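Tautomerase_3 domain-containing protein (Corynebacterium halotolerans YIM 70093 = DSM 44683, PDB 7M58) is a trimeric member of the cis-3-chloroacrylic acid dehalogenase family of the tautomerase superfamily, and so probably acts as a hydrolytic dehalogenase or tautomerase on small carboxylate substrates. Local coordinates at residues A[1-12]-A[38-48]; A[67-75]-A[118-126]. All coordinates share one frame; numbering follows the deposited sequence.

How the contacts relate
Contact 1 (1-12 with 38-48) closes before contact 2 (67-75 with 118-126) begins, and their centres lie about 23 Å apart on opposite sides of the chain's centre. Both reach the same four-stranded sheet, in which strand 2-8 lies between strand 40-46 and the antiparallel strand 63-70. Contact 1 is the beta-alpha-beta pairing at one margin of that sheet; contact 2 is where strand 63-70 meets the segment leading into helix 125-129. The two join where Ser-2 O and Asp-68 N lie 3.0 Å apart, probably hydrogen-bonded. The sulfate held in contact 2 also lies about 3 Å from the side chain of Pro-1, consistent with the amino-terminal proline pocket of this superfamily.

Contact 1: residues A[1-12]-A[38-48]; sequences PSYAVSSRAGLI and LVQVIFNDLDA
Strands 2-8 and 40-46 pair in parallel, Ser-2 beside Gln-40 through Arg-8 beside Leu-46, as the two strands of a beta-alpha-beta unit whose crossover is helix 14-31. Backbone bonds alternate between the two strands, from Gln-40 N to Pro-1 O (2.9 Å) to Ala-9 N to Leu-46 O; Ser-7 N to Asn-44 O is a weak member of the series. On the helix-covered face, Val-5 and Phe-43 lie side by side and point the same way. With CG anti to its carbonyl carbon (chi1 -71°), Phe-43 brings CD1 within 3.7 Å of Val-5 CB, while Ile-12 CD1 approaches CE1 of the same ring from a side chain at about a right angle. Tyr-3 meets Val-39 CG1 at its ring edge and sends its hydroxyl to His-28 of the helix.

The opposite face carries Ser-2, Gln-40, Ala-4 and Asn-44. The extended Gln-40 chain, its CG anti to the backbone N (chi1 169°), lays NE2 alongside Ser-2 CB, and its OE1 bonds to His-62 of the second subunit. A strand of that subunit continues the sheet past 40-46. Pro-1 sets its ring across Leu-38, CD lying 3.7 Å from Leu-38 CB.

At the far end, the type II turn from Arg-8 to Leu-11 brings Ala-9 CB against Asp-45 CB. Asp-45 OD2 forms a salt bridge with Arg-17, and a water donates to Asp-45 OD1 at 2.6 Å and, only weakly, to Ile-12 O. Ala-48 CA lies over one face of the Arg-8 guanidinium, 3.3 Å from Arg-8 NE.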
loop_
_atom_site.group_PDB
_atom_site.type_symbol
_atom_site.label_atom_id
_atom_site.label_comp_id
_atom_site.label_asym_id
_atom_site.label_seq_id
_atom_site.Cartn_x
_atom_site.Cartn_y
_atom_site.Cartn_z
ATOM N N PRO A 1 9.627 -9.232 3.391
ATOM C CA PRO A 1 9.754 -7.948 2.690
ATOM C C PRO A 1 9.218 -7.961 1.274
ATOM O O PRO A 1 9.649 -8.792 0.478
ATOM C CB PRO A 1 11.264 -7.712 2.651
ATOM C CG PRO A 1 11.844 -9.090 2.657
ATOM C CD PRO A 1 10.933 -9.902 3.546
ATOM N N SER A 2 8.295 -7.055 0.965
ATOM C CA SER A 2 7.789 -6.882 -0.393
ATOM C C SER A 2 8.033 -5.440 -0.803
ATOM O O SER A 2 7.545 -4.514 -0.152
ATOM C CB SER A 2 6.308 -7.229 -0.519
ATOM O OG SER A 2 5.528 -6.322 0.216
ATOM N N TYR A 3 8.842 -5.257 -1.834
ATOM C CA TYR A 3 9.049 -3.959 -2.452
ATOM C C TYR A 3 8.062 -3.771 -3.595
ATOM O O TYR A 3 8.037 -4.573 -4.535
ATOM C CB TYR A 3 10.482 -3.837 -2.959
ATOM C CG TYR A 3 11.486 -3.809 -1.841
ATOM C CD1 TYR A 3 11.971 -4.985 -1.289
ATOM C CD2 TYR A 3 11.935 -2.602 -1.321
ATOM C CE1 TYR A 3 12.880 -4.968 -0.264
ATOM C CE2 TYR A 3 12.850 -2.576 -0.293
ATOM C CZ TYR A 3 13.312 -3.763 0.236
ATOM O OH TYR A 3 14.229 -3.749 1.259
ATOM N N ALA A 4 7.245 -2.725 -3.515
ATOM C CA ALA A 4 6.416 -2.316 -4.637
ATOM C C ALA A 4 7.053 -1.087 -5.272
ATOM O O ALA A 4 7.413 -0.133 -4.576
ATOM C CB ALA A 4 4.982 -2.045 -4.195
ATOM N N VAL A 5 7.246 -1.139 -6.582
ATOM C CA VAL A 5 7.956 -0.106 -7.328
ATOM C C VAL A 5 6.970 0.480 -8.315
ATOM O O VAL A 5 6.472 -0.232 -9.193
ATOM C CB VAL A 5 9.182 -0.663 -8.067
ATOM C CG1 VAL A 5 9.807 0.427 -8.905
ATOM C CG2 VAL A 5 10.191 -1.304 -7.090
ATOM N N SER A 6 6.675 1.763 -8.171
ATOM C CA SER A 6 5.715 2.432 -9.033
ATOM C C SER A 6 6.449 3.387 -9.955
ATOM O O SER A 6 7.260 4.200 -9.486
ATOM C CB SER A 6 4.680 3.202 -8.210
ATOM O OG SER A 6 3.847 2.304 -7.507
ATOM N N SER A 7 6.163 3.279 -11.254
ATOM C CA SER A 7 6.748 4.131 -12.280
ATOM C C SER A 7 5.840 4.104 -13.499
ATOM O O SER A 7 5.050 3.172 -13.681
ATOM C CB SER A 7 8.153 3.677 -12.675
ATOM O OG SER A 7 8.138 2.357 -13.192
ATOM N N ARG A 8 5.956 5.151 -14.322
ATOM C CA ARG A 8 5.292 5.186 -15.624
ATOM C C ARG A 8 5.585 3.919 -16.411
ATOM O O ARG A 8 6.745 3.537 -16.577
ATOM C CB ARG A 8 5.767 6.408 -16.411
ATOM C CG ARG A 8 5.339 6.416 -17.864
ATOM C CD ARG A 8 3.997 7.059 -18.096
ATOM N NE ARG A 8 3.943 7.697 -19.417
ATOM C CZ ARG A 8 3.615 7.057 -20.540
ATOM N NH1 ARG A 8 3.287 5.765 -20.500
ATOM N NH2 ARG A 8 3.594 7.713 -21.697
ATOM N N ALA A 9 4.528 3.246 -16.855
ATOM C CA ALA A 9 4.704 2.100 -17.737
ATOM C C ALA A 9 5.645 2.467 -18.875
ATOM O O ALA A 9 5.444 3.470 -19.572
ATOM C CB ALA A 9 3.358 1.634 -18.289
ATOM N N GLY A 10 6.668 1.643 -19.062
ATOM C CA GLY A 10 7.684 1.876 -20.054
ATOM C C GLY A 10 8.973 2.441 -19.503
ATOM O O GLY A 10 10.006 2.350 -20.172
ATOM N N LEU A 11 8.953 2.994 -18.292
ATOM C CA LEU A 11 10.192 3.543 -17.748
ATOM C C LEU A 11 11.192 2.446 -17.427
ATOM O O LEU A 11 12.395 2.617 -17.649
ATOM C CB LEU A 11 9.921 4.390 -16.507
ATOM C CG LEU A 11 11.191 4.893 -15.815
ATOM C CD1 LEU A 11 11.870 5.953 -16.690
ATOM C CD2 LEU A 11 10.845 5.468 -14.443
ATOM N N ILE A 12 10.731 1.326 -16.893
ATOM C CA ILE A 12 11.625 0.252 -16.497
ATOM C C ILE A 12 11.396 -0.924 -17.438
ATOM O O ILE A 12 10.403 -1.648 -17.297
ATOM C CB ILE A 12 11.417 -0.145 -15.033
ATOM C CG1 ILE A 12 11.394 1.130 -14.171
ATOM C CG2 ILE A 12 12.532 -1.099 -14.594
ATOM C CD1 ILE A 12 11.203 0.941 -12.649
ATOM N N LEU A 38 13.030 -14.498 1.150
ATOM C CA LEU A 38 11.900 -13.787 1.723
ATOM C C LEU A 38 11.469 -12.592 0.885
ATOM O O LEU A 38 10.392 -12.038 1.130
ATOM C CB LEU A 38 12.236 -13.306 3.138
ATOM C CG LEU A 38 12.330 -14.351 4.260
ATOM C CD1 LEU A 38 12.324 -13.673 5.631
ATOM C CD2 LEU A 38 11.237 -15.381 4.162
ATOM N N VAL A 39 12.267 -12.194 -0.094
ATOM C CA VAL A 39 12.097 -10.904 -0.746
ATOM C C VAL A 39 11.189 -11.047 -1.963
ATOM O O VAL A 39 11.424 -11.877 -2.854
ATOM C CB VAL A 39 13.457 -10.309 -1.141
ATOM C CG1 VAL A 39 13.261 -8.922 -1.723
ATOM C CG2 VAL A 39 14.412 -10.315 0.050
ATOM N N GLN A 40 10.155 -10.220 -2.002
ATOM C CA GLN A 40 9.255 -10.101 -3.128
ATOM C C GLN A 40 9.377 -8.692 -3.701
ATOM O O GLN A 40 9.443 -7.720 -2.947
ATOM C CB GLN A 40 7.816 -10.396 -2.676
ATOM C CG GLN A 40 6.742 -10.066 -3.679
ATOM C CD GLN A 40 5.358 -10.354 -3.129
ATOM O OE1 GLN A 40 4.793 -11.428 -3.351
ATOM N NE2 GLN A 40 4.799 -9.391 -2.408
ATOM N N VAL A 41 9.440 -8.583 -5.028
ATOM C CA VAL A 41 9.468 -7.296 -5.712
ATOM C C VAL A 41 8.318 -7.251 -6.702
ATOM O O VAL A 41 8.149 -8.171 -7.512
ATOM C CB VAL A 41 10.795 -7.045 -6.450
ATOM C CG1 VAL A 41 10.710 -5.721 -7.212
ATOM C CG2 VAL A 41 11.965 -7.031 -5.487
ATOM N N ILE A 42 7.547 -6.178 -6.661
ATOM C CA ILE A 42 6.410 -6.023 -7.554
ATOM C C ILE A 42 6.547 -4.695 -8.283
ATOM O O ILE A 42 6.897 -3.678 -7.674
ATOM C CB ILE A 42 5.084 -6.108 -6.786
ATOM C CG1 ILE A 42 4.848 -7.537 -6.338
ATOM C CG2 ILE A 42 3.961 -5.701 -7.668
ATOM C CD1 ILE A 42 3.936 -7.625 -5.128
ATOM N N PHE A 43 6.266 -4.702 -9.582
ATOM C CA PHE A 43 6.318 -3.505 -10.409
ATOM C C PHE A 43 4.901 -3.111 -10.791
ATOM O O PHE A 43 4.248 -3.808 -11.577
ATOM C CB PHE A 43 7.185 -3.727 -11.646
ATOM C CG PHE A 43 8.631 -3.825 -11.331
ATOM C CD1 PHE A 43 9.395 -2.671 -11.153
ATOM C CD2 PHE A 43 9.238 -5.066 -11.169
ATOM C CE1 PHE A 43 10.742 -2.753 -10.830
ATOM C CE2 PHE A 43 10.591 -5.157 -10.850
ATOM C CZ PHE A 43 11.346 -4.000 -10.678
ATOM N N ASN A 44 4.439 -1.990 -10.236
ATOM C CA ASN A 44 3.165 -1.380 -10.607
ATOM C C ASN A 44 3.426 -0.323 -11.676
ATOM O O ASN A 44 3.935 0.768 -11.384
ATOM C CB ASN A 44 2.478 -0.768 -9.389
ATOM C CG ASN A 44 2.054 -1.824 -8.373
ATOM O OD1 ASN A 44 1.228 -2.692 -8.670
ATOM N ND2 ASN A 44 2.610 -1.750 -7.169
ATOM N N ASP A 45 3.067 -0.633 -12.915
ATOM C CA ASP A 45 3.269 0.319 -13.994
ATOM C C ASP A 45 2.069 1.248 -14.107
ATOM O O ASP A 45 0.913 0.813 -14.042
ATOM C CB ASP A 45 3.519 -0.409 -15.316
ATOM C CG ASP A 45 4.879 -1.108 -15.351
ATOM O OD1 ASP A 45 5.740 -0.820 -14.478
ATOM O OD2 ASP A 45 5.089 -1.943 -16.255
ATOM N N LEU A 46 2.350 2.524 -14.327
ATOM C CA LEU A 46 1.336 3.561 -14.264
ATOM C C LEU A 46 1.055 4.100 -15.659
ATOM O O LEU A 46 1.940 4.113 -16.517
ATOM C CB LEU A 46 1.802 4.703 -13.355
ATOM C CG LEU A 46 2.042 4.369 -11.890
ATOM C CD1 LEU A 46 2.665 5.565 -11.173
ATOM C CD2 LEU A 46 0.735 3.941 -11.235
ATOM N N ASP A 47 -0.192 4.536 -15.870
ATOM C CA ASP A 47 -0.612 5.199 -17.103
ATOM C C ASP A 47 0.120 6.537 -17.285
ATOM O O ASP A 47 0.789 7.043 -16.375
ATOM C CB ASP A 47 -2.130 5.396 -17.107
ATOM C CG ASP A 47 -2.727 5.337 -18.512
ATOM O OD1 ASP A 47 -1.958 5.414 -19.498
ATOM O OD2 ASP A 47 -3.966 5.210 -18.635
ATOM N N ALA A 48 -0.069 7.137 -18.466
ATOM C CA ALA A 48 0.738 8.286 -18.885
ATOM C C ALA A 48 0.615 9.488 -17.946
ATOM O O ALA A 48 1.626 10.103 -17.576
ATOM C CB ALA A 48 0.364 8.686 -20.310
HETATM O O HOH W 1 7.035 -0.738 -17.655
HETATM O O HOH W 2 8.234 -1.688 -14.691
#

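Contact 2: residues A[67-75]-A[118-126]. With SO4 (sulfate ion), chain D.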
loop_
_atom_site.group_PDB
_atom_site.type_symbol
_atom_site.label_atom_id
_atom_site.label_comp_id
_atom_site.label_asym_id
_atom_site.label_seq_id
_atom_site.Cartn_x
_atom_site.Cartn_y
_atom_site.Cartn_z
ATOM N N ALA A 67 8.176 -0.128 0.518
ATOM C CA ALA A 67 8.696 -1.369 1.068
ATOM C C ALA A 67 7.950 -1.726 2.343
ATOM O O ALA A 67 7.853 -0.899 3.247
ATOM C CB ALA A 67 10.189 -1.223 1.351
ATOM N N ASP A 68 7.463 -2.957 2.443
ATOM C CA ASP A 68 6.901 -3.453 3.697
ATOM C C ASP A 68 7.943 -4.380 4.322
ATOM O O ASP A 68 8.298 -5.409 3.740
ATOM C CB ASP A 68 5.568 -4.182 3.492
ATOM C CG ASP A 68 4.386 -3.243 3.107
ATOM O OD1 ASP A 68 3.896 -2.472 3.967
ATOM O OD2 ASP A 68 3.905 -3.307 1.945
ATOM N N ILE A 69 8.460 -3.997 5.490
ATOM C CA ILE A 69 9.480 -4.754 6.204
ATOM C C ILE A 69 8.995 -5.012 7.629
ATOM O O ILE A 69 8.098 -4.339 8.149
ATOM C CB ILE A 69 10.847 -4.045 6.236
ATOM C CG1 ILE A 69 10.801 -2.859 7.211
ATOM C CG2 ILE A 69 11.287 -3.627 4.827
ATOM C CD1 ILE A 69 12.164 -2.345 7.556
ATOM N N ARG A 70 9.604 -5.999 8.267
ATOM C CA ARG A 70 9.266 -6.319 9.646
ATOM C C ARG A 70 9.735 -5.232 10.605
ATOM O O ARG A 70 10.808 -4.643 10.437
ATOM C CB ARG A 70 9.895 -7.653 10.029
ATOM C CG ARG A 70 9.042 -8.811 9.661
ATOM C CD ARG A 70 9.762 -10.127 9.779
ATOM N NE ARG A 70 10.963 -10.151 8.952
ATOM C CZ ARG A 70 11.950 -11.030 9.092
ATOM N NH1 ARG A 70 11.873 -11.971 10.020
ATOM N NH2 ARG A 70 13.018 -10.957 8.310
ATOM N N SER A 71 8.914 -4.954 11.612
ATOM C CA SER A 71 9.370 -4.086 12.687
ATOM C C SER A 71 10.359 -4.834 13.584
ATOM O O SER A 71 10.444 -6.069 13.570
ATOM C CB SER A 71 8.182 -3.541 13.480
ATOM O OG SER A 71 7.161 -4.505 13.564
ATOM N N GLY A 72 11.157 -4.061 14.332
ATOM C CA GLY A 72 12.157 -4.609 15.233
ATOM C C GLY A 72 13.591 -4.426 14.783
ATOM O O GLY A 72 14.509 -4.876 15.485
ATOM N N ARG A 73 13.813 -3.760 13.655
ATOM C CA ARG A 73 15.145 -3.518 13.120
ATOM C C ARG A 73 15.710 -2.235 13.715
ATOM O O ARG A 73 14.963 -1.336 14.127
ATOM C CB ARG A 73 15.105 -3.408 11.590
ATOM C CG ARG A 73 14.421 -4.566 10.872
ATOM C CD ARG A 73 15.406 -5.268 9.957
ATOM N NE ARG A 73 14.844 -6.486 9.409
ATOM C CZ ARG A 73 15.559 -7.567 9.133
ATOM N NH1 ARG A 73 16.866 -7.580 9.360
ATOM N NH2 ARG A 73 14.964 -8.636 8.630
ATOM N N THR A 74 17.040 -2.156 13.766
ATOM C CA THR A 74 17.671 -0.981 14.339
ATOM C C THR A 74 17.437 0.231 13.450
ATOM O O THR A 74 17.210 0.119 12.243
ATOM C CB THR A 74 19.173 -1.189 14.528
ATOM O OG1 THR A 74 19.827 -1.149 13.259
ATOM C CG2 THR A 74 19.457 -2.526 15.206
ATOM N N ALA A 75 17.481 1.405 14.077
ATOM C CA ALA A 75 17.388 2.647 13.326
ATOM C C ALA A 75 18.445 2.698 12.235
ATOM O O ALA A 75 18.185 3.198 11.135
ATOM C CB ALA A 75 17.518 3.844 14.267
ATOM N N LEU A 118 3.633 -18.116 9.390
ATOM C CA LEU A 118 3.815 -16.788 9.960
ATOM C C LEU A 118 5.300 -16.519 10.104
ATOM O O LEU A 118 6.081 -17.426 10.393
ATOM C CB LEU A 118 3.114 -16.662 11.313
ATOM C CG LEU A 118 1.595 -16.623 11.152
ATOM C CD1 LEU A 118 0.863 -16.959 12.433
ATOM C CD2 LEU A 118 1.173 -15.260 10.636
ATOM N N LEU A 119 5.694 -15.302 9.817
ATOM C CA LEU A 119 7.106 -14.947 9.829
ATOM C C LEU A 119 7.548 -14.592 11.239
ATOM O O LEU A 119 6.738 -14.131 12.048
ATOM C CB LEU A 119 7.378 -13.764 8.910
ATOM C CG LEU A 119 7.401 -14.059 7.416
ATOM C CD1 LEU A 119 8.093 -12.945 6.639
ATOM C CD2 LEU A 119 8.097 -15.390 7.152
ATOM N N PRO A 120 8.810 -14.817 11.579
ATOM C CA PRO A 120 9.265 -14.468 12.923
ATOM C C PRO A 120 9.819 -13.062 12.989
ATOM O O PRO A 120 9.987 -12.380 11.968
ATOM C CB PRO A 120 10.374 -15.486 13.174
ATOM C CG PRO A 120 11.029 -15.545 11.804
ATOM C CD PRO A 120 9.895 -15.438 10.795
ATOM N N GLU A 121 10.134 -12.670 14.223
ATOM C CA GLU A 121 11.079 -11.599 14.509
ATOM C C GLU A 121 12.299 -11.580 13.588
ATOM O O GLU A 121 12.865 -12.639 13.262
ATOM C CB GLU A 121 11.593 -11.792 15.925
ATOM C CG GLU A 121 12.717 -10.914 16.309
ATOM C CD GLU A 121 13.069 -10.988 17.760
ATOM O OE1 GLU A 121 12.138 -11.172 18.562
ATOM O OE2 GLU A 121 14.293 -11.141 18.096
ATOM N N PRO A 122 12.746 -10.378 13.187
ATOM C CA PRO A 122 13.996 -10.249 12.425
ATOM C C PRO A 122 15.159 -10.740 13.256
ATOM O O PRO A 122 15.252 -10.435 14.440
ATOM C CB PRO A 122 14.108 -8.750 12.118
ATOM C CG PRO A 122 13.065 -8.112 12.979
ATOM C CD PRO A 122 12.015 -9.105 13.270
ATOM N N GLY A 123 16.033 -11.519 12.630
ATOM C CA GLY A 123 17.145 -12.139 13.314
ATOM C C GLY A 123 16.900 -13.574 13.740
ATOM O O GLY A 123 17.859 -14.280 14.067
ATOM N N LYS A 124 15.641 -14.002 13.797
ATOM C CA LYS A 124 15.277 -15.359 14.173
ATOM C C LYS A 124 14.962 -16.247 12.968
ATOM O O LYS A 124 14.130 -17.155 13.071
ATOM C CB LYS A 124 14.103 -15.305 15.145
ATOM C CG LYS A 124 14.480 -14.615 16.440
ATOM C CD LYS A 124 14.983 -15.621 17.484
ATOM C CE LYS A 124 16.027 -14.985 18.397
ATOM N NZ LYS A 124 15.769 -13.533 18.723
ATOM N N GLU A 125 15.570 -15.979 11.811
ATOM C CA GLU A 125 15.232 -16.747 10.619
ATOM C C GLU A 125 15.738 -18.187 10.690
ATOM O O GLU A 125 15.101 -19.076 10.117
ATOM C CB GLU A 125 15.783 -16.065 9.367
ATOM C CG GLU A 125 15.061 -14.786 8.988
ATOM C CD GLU A 125 15.614 -13.562 9.688
ATOM O OE1 GLU A 125 16.690 -13.691 10.307
ATOM O OE2 GLU A 125 14.984 -12.474 9.606
ATOM N N GLU A 126 16.874 -18.444 11.352
ATOM C CA GLU A 126 17.359 -19.826 11.489
ATOM C C GLU A 126 16.369 -20.679 12.273
ATOM O O GLU A 126 16.066 -21.816 11.890
ATOM C CB GLU A 126 18.707 -19.859 12.195
ATOM C CG GLU A 126 19.938 -19.683 11.331
ATOM C CD GLU A 126 21.203 -19.692 12.193
ATOM O OE1 GLU A 126 21.121 -19.211 13.345
ATOM O OE2 GLU A 126 22.266 -20.181 11.745
HETATM S S SO4 D . 12.142 -7.958 6.603
HETATM O O1 SO4 D . 12.211 -7.155 7.898
HETATM O O2 SO4 D . 11.745 -7.053 5.477
HETATM O O3 SO4 D . 11.148 -9.096 6.720
HETATM O O4 SO4 D . 13.506 -8.452 6.177
#
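Arg-70, the last residue of strand 63-70, heads a salt-bridge network with Arg-73 and Glu-125 around a bound sulfate in this tautomerase-superfamily fold, probably at the active-site pocket, since the sulfate also lies next to Pro-1. The tight part centres on its guanidinium, whose edge takes three partners near its plane. NH1 donates to Pro-120 O at 2.7 Å, almost in the guanidinium plane although above the carbonyl plane; Glu-125 OE2, slightly tilted from the plane, takes NH2 at 2.8 Å on its anti lone pair and a weak second bond from NH1; and NE faces sulfate O3. The carboxylate meets the guanidinium at its edge, the two planes turned 80° apart. A bend at chi3 (-58°) turns the Arg-70 group to this position, and Pro-122 CA, lying over one face, helps these bonds restrict its rotation.

Arg-73 comes in beside Arg-70, its NH2 next to that of Arg-70, and its NE bonds to sulfate O1 at 3.1 Å; the backbone N of Arg-70 donates to the same oxygen, and His-28 also binds the ion. The salt bridge from Arg-73 NH2 to Glu-125 OE2 is long, at 4.0 Å. Though the ion probably came from the crystallisation liquor, the donors would suit an anionic substrate.

The outer side is looser: exposed Gly-72 packs only modestly against Pro-122, while exposed Lys-124 and Glu-121 form a salt bridge. Between these regions lies the Pro-122 ring: CG touches Ser-71 O at 3.4 Å, while CB lies 3.5 Å from Arg-73 CZ, over one guanidinium face.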